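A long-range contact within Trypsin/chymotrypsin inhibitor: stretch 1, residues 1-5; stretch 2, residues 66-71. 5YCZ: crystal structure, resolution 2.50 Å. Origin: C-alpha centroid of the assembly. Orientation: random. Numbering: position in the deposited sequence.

Stretch 1 (1-5) TNPVL
Stretch 2, residues 66-71: DTVQEG

The amino-terminal segment of this trypsin/chymotrypsin inhibitor lies against a stretch more than sixty residues further along the chain. The touching parts, Thr 1 to Val 4 and Thr 67 to Glu 70, are extended, but neither forms a regular strand; a single beta bridge, Pro 3 with Gln 69, holds them, with Pro 3 CA and Gln 69 CA 4.1 Å apart. The end-to-end directions from Thr 1 to Val 4 and from Thr 67 to Glu 70 differ by 104°, so the segments cross rather than run side by side, and the contact stays compact, burying 373 Å² over both sides.

Thr 1 begins the segment with psi -141° and chi1 in t at 175°. Its CA-to-CB bond points toward the other stretch, and its methyl lies near the Glu 70 carbonyl, Thr 1 CG2 to Glu 70 O at 3.5 Å, and beside the end of the Gln 69 side chain.

Asn 2 is extended (phi/psi -108/124), with chi1 at -36° and chi2 at -48°. Its CA-to-CB bond points sideways. Its carbonyl accepts the first of the two backbone hydrogen bonds: Glu 70 N donates to Asn 2 O at 2.9 Å, with an N-H...O angle of 161°. The side chain of Glu 70, whose CA-to-CB bond points toward stretch 1, folds over the same residue. Build Glu 70 at phi/psi -54/136, chi1 -134° between the wells, chi2 157° (t) and chi3 -27°. This brings Glu 70 OE1 to 3.4 Å from Asn 2 CB and 3.2 Å from Asn 2 O; the latter pair are two acceptors and form no hydrogen bond. Glu 70 OE2 is hydrogen-bonded elsewhere in the structure.

Pro 3, at -67/167 with a C-gamma endo ring, occupies the bridge position. Proline has no amide hydrogen to donate, and here the hydrogen bonds come from the peptide groups before and after it: the Asn 2 carbonyl accepts and the Val 4 amide donates. Its CA adds a CA-H...O contact, Pro 3 CA to Val 68 O at 3.2 Å with 126° at the hydrogen. Opposite it in register, Gln 69 (-100/138) has chi1 -64° and chi2 -66°, both m. Its CB points sideways, yet the folded side chain brings its end nearer stretch 1. The terminal amide is probably turned over in the model, so its polar partners are best left unassigned.

Val 4 (-87/147, chi1 -178°, t) supplies the second hydrogen bond: Val 4 N donates to Val 68 O at 3.0 Å and 162°. Val 68 is set at -88/129 with chi1 153° (t). Both valines are buried with CB sideways, and their side chains pack together, Val 4 CG2 to Val 68 CG1 at 3.6 Å, so the same residue pair carries a backbone hydrogen bond and an apolar contact.

Leu 5 (-124/155, chi1 -37°, chi2 173°) has its CA-to-CB bond pointing away; the end of the side chain comes nearer but stays out of contact with stretch 2.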

ATOM      1  N   THR A   1      -9.116 -14.619 -21.011  1.00 68.03           N
ATOM      2  CA  THR A   1     -10.133 -15.396 -20.313  1.00 64.94           C
ATOM      3  C   THR A   1     -11.231 -14.486 -19.759  1.00 62.40           C
ATOM      4  O   THR A   1     -11.646 -13.521 -20.411  1.00 65.91           O
ATOM      5  CB  THR A   1      -9.501 -16.262 -19.164  1.00 67.39           C
ATOM      6  OG1 THR A   1     -10.525 -16.932 -18.418  1.00 64.93           O
ATOM      7  CG2 THR A   1      -8.632 -15.422 -18.227  1.00 63.35           C
ATOM      8  N   ASN A   2     -11.699 -14.802 -18.557  1.00 59.88           N
ATOM      9  CA  ASN A   2     -12.812 -14.107 -17.937  1.00 58.42           C
ATOM     10  C   ASN A   2     -12.307 -13.250 -16.791  1.00 59.77           C
ATOM     11  O   ASN A   2     -11.656 -13.772 -15.869  1.00 54.56           O
ATOM     12  CB  ASN A   2     -13.834 -15.122 -17.438  1.00 58.52           C
ATOM     13  CG  ASN A   2     -13.949 -16.322 -18.360  1.00 68.81           C
ATOM     14  OD1 ASN A   2     -14.070 -16.170 -19.581  1.00 66.75           O
ATOM     15  ND2 ASN A   2     -13.883 -17.523 -17.790  1.00 65.41           N
ATOM     16  N   PRO A   3     -12.568 -11.948 -16.793  1.00 61.38           N
ATOM     17  CA  PRO A   3     -12.182 -11.126 -15.647  1.00 55.42           C
ATOM     18  C   PRO A   3     -12.995 -11.501 -14.424  1.00 52.66           C
ATOM     19  O   PRO A   3     -13.993 -12.226 -14.481  1.00 53.59           O
ATOM     20  CB  PRO A   3     -12.480  -9.692 -16.098  1.00 51.32           C
ATOM     21  CG  PRO A   3     -13.503  -9.835 -17.143  1.00 53.20           C
ATOM     22  CD  PRO A   3     -13.233 -11.150 -17.835  1.00 58.57           C
ATOM     23  N   VAL A   4     -12.532 -11.018 -13.320  1.00 50.58           N
ATOM     24  CA  VAL A   4     -13.271 -11.063 -12.069  1.00 51.16           C
ATOM     25  C   VAL A   4     -14.168  -9.829 -12.023  1.00 42.59           C
ATOM     26  O   VAL A   4     -13.824  -8.777 -12.561  1.00 45.91           O
ATOM     27  CB  VAL A   4     -12.270 -11.140 -10.894  1.00 49.89           C
ATOM     28  CG1 VAL A   4     -12.979 -11.242  -9.563  1.00 44.53           C
ATOM     29  CG2 VAL A   4     -11.314 -12.327 -11.101  1.00 42.06           C
ATOM     30  N   LEU A   5     -15.339  -9.950 -11.419  1.00 44.91           N
ATOM     31  CA  LEU A   5     -16.277  -8.840 -11.347  1.00 49.50           C
ATOM     32  C   LEU A   5     -16.659  -8.534  -9.904  1.00 49.54           C
ATOM     33  O   LEU A   5     -16.632  -9.417  -9.032  1.00 46.95           O
ATOM     34  CB  LEU A   5     -17.555  -9.140 -12.141  1.00 56.80           C
ATOM     35  CG  LEU A   5     -17.385  -9.912 -13.446  1.00 55.21           C
ATOM     36  CD1 LEU A   5     -18.746 -10.292 -14.021  1.00 55.45           C
ATOM     37  CD2 LEU A   5     -16.566  -9.090 -14.435  1.00 53.97           C
ATOM     38  N   ASP A  66      -4.956  -4.700 -17.223  1.00 58.66           N
ATOM     39  CA  ASP A  66      -5.357  -3.639 -16.316  1.00 55.53           C
ATOM     40  C   ASP A  66      -6.683  -3.974 -15.665  1.00 48.62           C
ATOM     41  O   ASP A  66      -7.256  -3.138 -14.957  1.00 50.05           O
ATOM     42  CB  ASP A  66      -5.403  -2.299 -17.051  1.00 59.58           C
ATOM     43  CG  ASP A  66      -4.018  -1.812 -17.424  1.00 69.86           C
ATOM     44  OD1 ASP A  66      -3.704  -1.755 -18.643  1.00 71.44           O
ATOM     45  OD2 ASP A  66      -3.232  -1.527 -16.480  1.00 67.65           O
ATOM     46  N   THR A  67      -7.182  -5.174 -15.915  1.00 44.08           N
ATOM     47  CA  THR A  67      -8.225  -5.807 -15.136  1.00 40.06           C
ATOM     48  C   THR A  67      -7.639  -7.089 -14.569  1.00 43.74           C
ATOM     49  O   THR A  67      -6.613  -7.582 -15.051  1.00 48.26           O
ATOM     50  CB  THR A  67      -9.457  -6.108 -16.000  1.00 49.49           C
ATOM     51  OG1 THR A  67      -9.178  -7.219 -16.861  1.00 50.07           O
ATOM     52  CG2 THR A  67      -9.816  -4.916 -16.865  1.00 50.16           C
ATOM     53  N   VAL A  68      -8.270  -7.633 -13.539  1.00 40.75           N
ATOM     54  CA  VAL A  68      -7.820  -8.903 -12.984  1.00 41.55           C
ATOM     55  C   VAL A  68      -8.501 -10.038 -13.736  1.00 44.53           C
ATOM     56  O   VAL A  68      -9.728 -10.047 -13.888  1.00 45.25           O
ATOM     57  CB  VAL A  68      -8.101  -8.984 -11.479  1.00 39.79           C
ATOM     58  CG1 VAL A  68      -8.263 -10.439 -11.044  1.00 35.60           C
ATOM     59  CG2 VAL A  68      -6.959  -8.364 -10.733  1.00 40.31           C
ATOM     60  N   GLN A  69      -7.709 -10.995 -14.209  1.00 43.99           N
ATOM     61  CA  GLN A  69      -8.230 -12.152 -14.919  1.00 42.65           C
ATOM     62  C   GLN A  69      -8.303 -13.361 -13.996  1.00 39.97           C
ATOM     63  O   GLN A  69      -7.394 -13.613 -13.203  1.00 39.10           O
ATOM     64  CB  GLN A  69      -7.360 -12.487 -16.134  1.00 47.24           C
ATOM     65  CG  GLN A  69      -7.322 -11.412 -17.217  1.00 46.05           C
ATOM     66  CD  GLN A  69      -8.660 -11.229 -17.887  1.00 51.93           C
ATOM     67  OE1 GLN A  69      -9.195 -12.153 -18.501  1.00 56.83           O
ATOM     68  NE2 GLN A  69      -9.222 -10.033 -17.760  1.00 49.79           N
ATOM     69  N   GLU A  70      -9.393 -14.102 -14.114  1.00 40.26           N
ATOM     70  CA  GLU A  70      -9.526 -15.380 -13.440  1.00 38.70           C
ATOM     71  C   GLU A  70      -8.357 -16.305 -13.759  1.00 36.11           C
ATOM     72  O   GLU A  70      -7.933 -16.429 -14.908  1.00 39.04           O
ATOM     73  CB  GLU A  70     -10.820 -16.028 -13.893  1.00 44.88           C
ATOM     74  CG  GLU A  70     -11.646 -16.604 -12.820  1.00 43.39           C
ATOM     75  CD  GLU A  70     -13.062 -16.691 -13.277  1.00 52.09           C
ATOM     76  OE1 GLU A  70     -13.421 -15.861 -14.140  1.00 48.34           O
ATOM     77  OE2 GLU A  70     -13.803 -17.576 -12.791  1.00 56.27           O
ATOM     78  N   GLY A  71      -7.845 -16.968 -12.730  1.00 35.18           N
ATOM     79  CA  GLY A  71      -6.775 -17.918 -12.896  1.00 32.97           C
ATOM     80  C   GLY A  71      -5.394 -17.336 -13.127  1.00 35.75           C
ATOM     81  O   GLY A  71      -4.419 -18.076 -13.032  1.00 36.28           O
TER